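Local coordinates for protein epidermin leader peptide processing serine protease EpiP (Staphylococcus aureus subsp. aureus, PDB 3QFH) that probably cleaves the leader peptide from the precursor of the lantibiotic epidermin, as a subtilisin-like serine endopeptidase, at residues I56-K60 against M61-A65; K209-E212 against L213-S217; N349-G352 against V353-M357. All blocks are in the same frame, centred on the assembly; numbering follows the deposited sequence.

Interaction 1: residues I56-K60 against M61-A65; sequences IKMTK and MHANA
Ala63 N donates to Thr59 O over 2.9 Å where the strand turns into the helix, and the hydroxyl of the same threonine takes a bond from His62. The backbone N of His62 donates to Thr59 OG1 over 3.1 Å, with an N-H...O angle of 158°, while the imidazole lies obliquely beside the hydroxyl, its ND1 3.0 Å from OG1. The hydroxyl gets there because chi1 of 64° places OG1 between the backbone N and the carbonyl carbon, facing the first turn. A water joins the same two residues by a second path: Thr59 N donates to it, and His62 ND1 adds a weak bond. Thr59 is thus the N-cap of helix 60-66, its side chain taking up the N-H of His62 in the first turn, a capping bond. Its own carbonyl opens the helical pattern, and Asn64 N follows on Lys60 O at 3.0 Å. The chain here belongs to the propeptide/inhibitor family region, where strand 53-59 runs antiparallel between strands 43-48 and 20-27 and passes into the helix; the axes of the short pieces 56-59 and 61-65 make an angle of 109°. Met58 packs against the first turn from the strand side. From CG onward its chain is extended, which carries SD and CE alongside Ala63, with CE 3.7 Å from Ala63 CA and 3.9 Å from Ala63 CB. Tyr23 of strand 20-27 touches both Met58 and Ala63, so this buried side of the turn is packed against the sheet, and Phe249 meets Ala63 as well. The side chains of Lys60, which is exposed, and Asn64 run next to each other, pointing the same way.

Interaction 2: residues K209-E212 against L213-S217; sequences KKTE and LLWVS. With SO4 (sulfate ion), chain O.
The N-terminus of helix 213-225, entered from the loop after strand 200-204, is the setting here, with Glu212 in the N-cap position and Trp215 folded back so that one indole face meets the Glu212 side chain. Glu212 CB stands almost on the normal of the indole's five-membered ring, 3.4 Å from its centroid and 5° off, a CH-pi contact over the face. CG follows across the same face, 3.4 Å from Trp215 CE2. A bend at chi2 (-84°) then turns the carboxylate away, its plane 79° from that of the ring, toward partners outside: OE2 makes a salt bridge with Arg158 and accepts from Gln55, while OE1 takes a bond from a water that in turn accepts from Leu213 N. The water thus links the carboxylate to the first N-H of the helix. Glu212 O is gripped twice, by Val216 N (3.3 Å) lying in the carbonyl plane and by Trp215 N (2.9 Å) from well above it. Thr211 OG1, bonded to Val205 O, rests 3.8 Å from Trp215 CE3, and Tyr46 also meets the indole. Farther out, a sulfate, probably from the crystallisation liquor, accepts from Lys209 NZ through O3 at 2.8 Å and, weakly, through O2. Within the subtilisin-like domain, this is a helix start following a strand of the parallel sheet, as in Rossmann-like alpha/beta folds.

Interaction 3: residues N349-G352 against V353-M357; sequences NQFG and VDKWM
Val353 follows Gly352 at a kink in helix 346-358: the backbone N atoms of Val353 and Asp354 have no bond to the preceding turn. Gly352 itself has a positive phi of 77°, a conformation that favours glycine. Asp354 points its carboxylate away, where OD1 accepts from Asn358. Lys355 carries the side-chain contact. With CG anti to the backbone N (chi1 180°) and every later torsion extended, the methylenes are laid along Phe351 and CE comes over one face of the phenyl ring, 3.9 Å from the centroid, as a CH-pi contact; NZ ends 3.4 Å from Phe351 CE1. Gln350 CD lies over the opposite face, and Tyr361 meets the same ring. A water bridges the kink, accepting from Lys355 N at 2.8 Å and donating to Phe351 O at 2.7 Å. Trp356 N then restores direct bonding, donating to Gly352 O over 3.1 Å nearly along the carbonyl direction, while its indole NE1 turns to Glu365. This is a kinked surface helix, with a water between the N-H of Lys355 and the carbonyl of Phe351 in place of the direct i to i+4 bond.

How the interactions relate
The three contacts follow one another along the chain without touching. Interaction 1 lies in the propeptide-like part of the chain, and interactions 2 and 3 in the subtilase part. The first two are neighbours across these regions, with centres 21 Å and nearest atoms about 7 Å apart: strand 53-59, which runs into interaction 1, also supplies Gln55 to Glu212 and packs on Leu214 of interaction 2. Interaction 3 is remote, its centre 35 Å from that of interaction 2 and 52 Å from that of interaction 1. Asp130, His177 and Ser383 have charge-relay geometry consistent with a subtilisin-type catalytic triad; none belongs to these segments.

Interaction 1: residues I56-K60 against M61-A65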
loop_
_atom_site.group_PDB
_atom_site.type_symbol
_atom_site.label_atom_id
_atom_site.label_comp_id
_atom_site.label_asym_id
_atom_site.label_seq_id
_atom_site.Cartn_x
_atom_site.Cartn_y
_atom_site.Cartn_z
ATOM N N ILE A 56 -23.023 5.304 5.453
ATOM C CA ILE A 56 -24.369 5.168 5.956
ATOM C C ILE A 56 -25.215 4.403 4.954
ATOM O O ILE A 56 -25.105 4.596 3.740
ATOM C CB ILE A 56 -24.973 6.566 6.218
ATOM C CG1 ILE A 56 -24.057 7.360 7.168
ATOM C CG2 ILE A 56 -26.392 6.451 6.780
ATOM C CD1 ILE A 56 -24.582 8.774 7.507
ATOM N N LYS A 57 -26.039 3.508 5.467
ATOM C CA LYS A 57 -26.906 2.741 4.625
ATOM C C LYS A 57 -28.263 3.437 4.725
ATOM O O LYS A 57 -28.823 3.564 5.816
ATOM C CB LYS A 57 -26.949 1.285 5.099
ATOM C CG LYS A 57 -27.513 0.348 4.067
ATOM C CD LYS A 57 -27.466 -1.122 4.488
ATOM C CE LYS A 57 -28.033 -1.998 3.373
ATOM N NZ LYS A 57 -28.143 -3.437 3.742
ATOM N N MET A 58 -28.761 3.941 3.603
ATOM C CA MET A 58 -30.048 4.642 3.590
ATOM C C MET A 58 -30.707 4.682 2.209
ATOM O O MET A 58 -30.060 4.414 1.200
ATOM C CB MET A 58 -29.890 6.064 4.151
ATOM C CG MET A 58 -28.819 6.906 3.511
ATOM S SD MET A 58 -28.556 8.500 4.376
ATOM C CE MET A 58 -27.090 9.069 3.535
ATOM N N THR A 59 -32.006 4.993 2.184
ATOM C CA THR A 59 -32.744 5.100 0.923
ATOM C C THR A 59 -32.242 6.314 0.167
ATOM O O THR A 59 -31.612 7.200 0.755
ATOM C CB THR A 59 -34.279 5.257 1.135
ATOM O OG1 THR A 59 -34.555 6.489 1.825
ATOM C CG2 THR A 59 -34.843 4.075 1.922
ATOM N N LYS A 60 -32.528 6.379 -1.130
ATOM C CA LYS A 60 -32.068 7.530 -1.910
ATOM C C LYS A 60 -32.805 8.787 -1.432
ATOM O O LYS A 60 -32.263 9.880 -1.488
ATOM C CB LYS A 60 -32.261 7.330 -3.417
ATOM C CG LYS A 60 -31.457 8.359 -4.249
ATOM C CD LYS A 60 -31.772 8.314 -5.742
ATOM C CE LYS A 60 -33.141 8.938 -6.041
ATOM N NZ LYS A 60 -33.426 8.970 -7.501
ATOM N N MET A 61 -34.032 8.608 -0.950
ATOM C CA MET A 61 -34.839 9.711 -0.427
ATOM C C MET A 61 -34.231 10.310 0.845
ATOM O O MET A 61 -34.214 11.533 1.005
ATOM C CB MET A 61 -36.267 9.237 -0.141
ATOM C CG MET A 61 -37.044 8.835 -1.380
ATOM S SD MET A 61 -37.506 10.233 -2.420
ATOM C CE MET A 61 -38.773 11.019 -1.415
ATOM N N HIS A 62 -33.754 9.457 1.753
ATOM C CA HIS A 62 -33.117 9.948 2.987
ATOM C C HIS A 62 -31.724 10.495 2.686
ATOM O O HIS A 62 -31.288 11.439 3.327
ATOM C CB HIS A 62 -33.055 8.885 4.098
ATOM C CG HIS A 62 -34.380 8.588 4.729
ATOM N ND1 HIS A 62 -34.984 7.354 4.651
ATOM C CD2 HIS A 62 -35.228 9.378 5.430
ATOM C CE1 HIS A 62 -36.145 7.391 5.284
ATOM N NE2 HIS A 62 -36.316 8.609 5.766
ATOM N N ALA A 63 -31.038 9.920 1.704
ATOM C CA ALA A 63 -29.730 10.432 1.311
ATOM C C ALA A 63 -29.885 11.879 0.823
ATOM O O ALA A 63 -29.095 12.753 1.172
ATOM C CB ALA A 63 -29.120 9.572 0.234
ATOM N N ASN A 64 -30.932 12.123 0.041
ATOM C CA ASN A 64 -31.188 13.457 -0.494
ATOM C C ASN A 64 -31.584 14.463 0.572
ATOM O O ASN A 64 -31.151 15.602 0.529
ATOM C CB ASN A 64 -32.201 13.392 -1.645
ATOM C CG ASN A 64 -31.554 12.948 -2.942
ATOM O OD1 ASN A 64 -31.842 11.879 -3.467
ATOM N ND2 ASN A 64 -30.627 13.752 -3.434
ATOM N N ALA A 65 -32.376 14.033 1.542
ATOM C CA ALA A 65 -32.765 14.911 2.627
ATOM C C ALA A 65 -31.537 15.228 3.485
ATOM O O ALA A 65 -31.380 16.351 3.952
ATOM C CB ALA A 65 -33.860 14.264 3.481
HETATM O O HOH W 1 -33.100 5.472 5.045
#

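Interaction 2: residues K209-E212 against L213-S217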
loop_
_atom_site.group_PDB
_atom_site.type_symbol
_atom_site.label_atom_id
_atom_site.label_comp_id
_atom_site.label_asym_id
_atom_site.label_seq_id
_atom_site.Cartn_x
_atom_site.Cartn_y
_atom_site.Cartn_z
ATOM N N LYS A 209 -13.719 -10.920 -0.284
ATOM C CA LYS A 209 -14.266 -10.168 -1.390
ATOM C C LYS A 209 -13.431 -8.899 -1.666
ATOM O O LYS A 209 -12.182 -8.937 -1.654
ATOM C CB LYS A 209 -15.723 -9.802 -1.060
ATOM C CG LYS A 209 -16.676 -10.979 -0.824
ATOM C CD LYS A 209 -17.295 -11.530 -2.115
ATOM C CE LYS A 209 -16.270 -12.086 -3.102
ATOM N NZ LYS A 209 -16.916 -12.829 -4.259
ATOM N N LYS A 210 -14.115 -7.781 -1.922
ATOM C CA LYS A 210 -13.448 -6.522 -2.219
ATOM C C LYS A 210 -13.187 -5.718 -0.949
ATOM O O LYS A 210 -13.627 -6.072 0.142
ATOM C CB LYS A 210 -14.300 -5.696 -3.202
ATOM C CG LYS A 210 -14.507 -6.374 -4.554
ATOM C CD LYS A 210 -15.379 -5.540 -5.487
ATOM C CE LYS A 210 -15.517 -6.218 -6.844
ATOM N NZ LYS A 210 -16.356 -5.443 -7.820
ATOM N N THR A 211 -12.446 -4.638 -1.113
ATOM C CA THR A 211 -12.155 -3.722 -0.019
ATOM C C THR A 211 -12.914 -2.422 -0.301
ATOM O O THR A 211 -13.452 -2.232 -1.394
ATOM C CB THR A 211 -10.641 -3.460 0.089
ATOM O OG1 THR A 211 -10.348 -2.699 1.272
ATOM C CG2 THR A 211 -10.130 -2.713 -1.153
ATOM N N GLU A 212 -12.991 -1.551 0.700
ATOM C CA GLU A 212 -13.614 -0.237 0.558
ATOM C C GLU A 212 -12.488 0.752 0.805
ATOM O O GLU A 212 -11.659 0.522 1.695
ATOM C CB GLU A 212 -14.691 -0.010 1.625
ATOM C CG GLU A 212 -15.991 -0.820 1.503
ATOM C CD GLU A 212 -17.023 -0.212 0.548
ATOM O OE1 GLU A 212 -16.642 0.453 -0.432
ATOM O OE2 GLU A 212 -18.232 -0.418 0.776
ATOM N N LEU A 213 -12.440 1.848 0.042
ATOM C CA LEU A 213 -11.397 2.848 0.261
ATOM C C LEU A 213 -11.514 3.454 1.659
ATOM O O LEU A 213 -10.521 3.874 2.238
ATOM C CB LEU A 213 -11.389 3.939 -0.824
ATOM C CG LEU A 213 -10.881 3.503 -2.206
ATOM C CD1 LEU A 213 -10.960 4.663 -3.197
ATOM C CD2 LEU A 213 -9.465 2.982 -2.146
ATOM N N LEU A 214 -12.726 3.485 2.205
ATOM C CA LEU A 214 -12.914 3.963 3.554
ATOM C C LEU A 214 -12.227 3.062 4.584
ATOM O O LEU A 214 -11.785 3.555 5.609
ATOM C CB LEU A 214 -14.387 4.109 3.897
ATOM C CG LEU A 214 -15.115 5.235 3.149
ATOM C CD1 LEU A 214 -16.602 5.223 3.525
ATOM C CD2 LEU A 214 -14.505 6.577 3.441
ATOM N N TRP A 215 -12.153 1.755 4.329
ATOM C CA TRP A 215 -11.487 0.848 5.283
ATOM C C TRP A 215 -9.997 1.110 5.233
ATOM O O TRP A 215 -9.314 1.143 6.272
ATOM C CB TRP A 215 -11.743 -0.646 4.996
ATOM C CG TRP A 215 -13.182 -1.079 4.809
ATOM C CD1 TRP A 215 -14.303 -0.404 5.175
ATOM C CD2 TRP A 215 -13.624 -2.358 4.332
ATOM N NE1 TRP A 215 -15.423 -1.142 4.879
ATOM C CE2 TRP A 215 -15.036 -2.355 4.377
ATOM C CE3 TRP A 215 -12.967 -3.488 3.856
ATOM C CZ2 TRP A 215 -15.806 -3.438 3.945
ATOM C CZ3 TRP A 215 -13.728 -4.572 3.423
ATOM C CH2 TRP A 215 -15.139 -4.541 3.481
ATOM N N VAL A 216 -9.495 1.324 4.020
ATOM C CA VAL A 216 -8.086 1.636 3.814
ATOM C C VAL A 216 -7.709 2.920 4.553
ATOM O O VAL A 216 -6.669 2.971 5.212
ATOM C CB VAL A 216 -7.740 1.800 2.334
ATOM C CG1 VAL A 216 -6.261 2.228 2.173
ATOM C CG2 VAL A 216 -8.016 0.476 1.550
ATOM N N SER A 217 -8.574 3.938 4.450
ATOM C CA SER A 217 -8.353 5.210 5.102
ATOM C C SER A 217 -8.313 5.038 6.604
ATOM O O SER A 217 -7.443 5.582 7.260
ATOM C CB SER A 217 -9.416 6.222 4.697
ATOM O OG SER A 217 -9.351 6.455 3.298
HETATM S S SO4 O . -17.041 -16.241 -4.554
HETATM O O1 SO4 O . -18.035 -17.219 -4.131
HETATM O O2 SO4 O . -17.651 -15.326 -5.516
HETATM O O3 SO4 O . -16.582 -15.487 -3.385
HETATM O O4 SO4 O . -15.904 -16.917 -5.167
HETATM O O HOH W 2 -15.058 2.048 -1.429
#

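Interaction 3: residues N349-G352 against V353-M357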
loop_
_atom_site.group_PDB
_atom_site.type_symbol
_atom_site.label_atom_id
_atom_site.label_comp_id
_atom_site.label_asym_id
_atom_site.label_seq_id
_atom_site.Cartn_x
_atom_site.Cartn_y
_atom_site.Cartn_z
ATOM N N ASN A 349 5.538 -14.229 -21.825
ATOM C CA ASN A 349 4.936 -13.768 -23.078
ATOM C C ASN A 349 5.766 -14.180 -24.298
ATOM O O ASN A 349 5.212 -14.420 -25.361
ATOM C CB ASN A 349 4.737 -12.249 -23.048
ATOM C CG ASN A 349 3.760 -11.806 -21.943
ATOM O OD1 ASN A 349 2.719 -12.423 -21.744
ATOM N ND2 ASN A 349 4.096 -10.732 -21.242
ATOM N N GLN A 350 7.087 -14.277 -24.150
ATOM C CA GLN A 350 7.953 -14.656 -25.282
ATOM C C GLN A 350 8.001 -16.166 -25.538
ATOM O O GLN A 350 8.034 -16.599 -26.688
ATOM C CB GLN A 350 9.393 -14.153 -25.060
ATOM C CG GLN A 350 10.392 -14.646 -26.123
ATOM C CD GLN A 350 11.842 -14.242 -25.863
ATOM O OE1 GLN A 350 12.194 -13.716 -24.797
ATOM N NE2 GLN A 350 12.698 -14.509 -26.844
ATOM N N PHE A 351 8.021 -16.964 -24.472
ATOM C CA PHE A 351 8.156 -18.420 -24.613
ATOM C C PHE A 351 6.958 -19.296 -24.277
ATOM O O PHE A 351 7.054 -20.504 -24.428
ATOM C CB PHE A 351 9.327 -18.916 -23.763
ATOM C CG PHE A 351 10.643 -18.332 -24.151
ATOM C CD1 PHE A 351 11.144 -18.530 -25.431
ATOM C CD2 PHE A 351 11.404 -17.629 -23.233
ATOM C CE1 PHE A 351 12.357 -18.011 -25.798
ATOM C CE2 PHE A 351 12.612 -17.107 -23.592
ATOM C CZ PHE A 351 13.096 -17.295 -24.884
ATOM N N GLY A 352 5.846 -18.735 -23.821
ATOM C CA GLY A 352 4.696 -19.568 -23.468
ATOM C C GLY A 352 4.875 -20.273 -22.131
ATOM O O GLY A 352 5.985 -20.385 -21.620
ATOM N N VAL A 353 3.772 -20.774 -21.592
ATOM C CA VAL A 353 3.732 -21.383 -20.262
ATOM C C VAL A 353 4.718 -22.535 -20.042
ATOM O O VAL A 353 5.476 -22.528 -19.084
ATOM C CB VAL A 353 2.299 -21.885 -19.953
ATOM C CG1 VAL A 353 2.259 -22.638 -18.630
ATOM C CG2 VAL A 353 1.325 -20.719 -19.937
ATOM N N ASP A 354 4.690 -23.513 -20.930
ATOM C CA ASP A 354 5.532 -24.710 -20.802
ATOM C C ASP A 354 7.008 -24.357 -20.588
ATOM O O ASP A 354 7.583 -24.653 -19.545
ATOM C CB ASP A 354 5.347 -25.612 -22.041
ATOM C CG ASP A 354 6.195 -26.881 -21.990
ATOM O OD1 ASP A 354 6.965 -27.070 -21.007
ATOM O OD2 ASP A 354 6.095 -27.697 -22.940
ATOM N N LYS A 355 7.601 -23.695 -21.572
ATOM C CA LYS A 355 9.009 -23.325 -21.505
ATOM C C LYS A 355 9.315 -22.392 -20.328
ATOM O O LYS A 355 10.378 -22.505 -19.702
ATOM C CB LYS A 355 9.426 -22.717 -22.846
ATOM C CG LYS A 355 10.866 -22.271 -22.932
ATOM C CD LYS A 355 11.312 -22.039 -24.398
ATOM C CE LYS A 355 12.791 -21.596 -24.451
ATOM N NZ LYS A 355 13.261 -21.326 -25.828
ATOM N N TRP A 356 8.369 -21.503 -19.999
ATOM C CA TRP A 356 8.536 -20.563 -18.904
ATOM C C TRP A 356 8.695 -21.245 -17.543
ATOM O O TRP A 356 9.577 -20.872 -16.747
ATOM C CB TRP A 356 7.339 -19.592 -18.880
ATOM C CG TRP A 356 7.303 -18.554 -17.770
ATOM C CD1 TRP A 356 8.057 -17.418 -17.679
ATOM C CD2 TRP A 356 6.383 -18.506 -16.668
ATOM N NE1 TRP A 356 7.705 -16.700 -16.566
ATOM C CE2 TRP A 356 6.672 -17.338 -15.933
ATOM C CE3 TRP A 356 5.357 -19.350 -16.219
ATOM C CZ2 TRP A 356 5.980 -16.995 -14.780
ATOM C CZ3 TRP A 356 4.676 -19.008 -15.068
ATOM C CH2 TRP A 356 4.993 -17.848 -14.358
ATOM N N MET A 357 7.860 -22.237 -17.261
ATOM C CA MET A 357 7.911 -22.879 -15.930
ATOM C C MET A 357 8.896 -24.037 -15.836
ATOM O O MET A 357 9.371 -24.348 -14.756
ATOM C CB MET A 357 6.505 -23.347 -15.470
ATOM C CG MET A 357 5.847 -24.429 -16.293
ATOM S SD MET A 357 4.296 -25.091 -15.566
ATOM C CE MET A 357 4.930 -25.872 -14.070
HETATM O O HOH W 3 5.997 -22.843 -23.752
#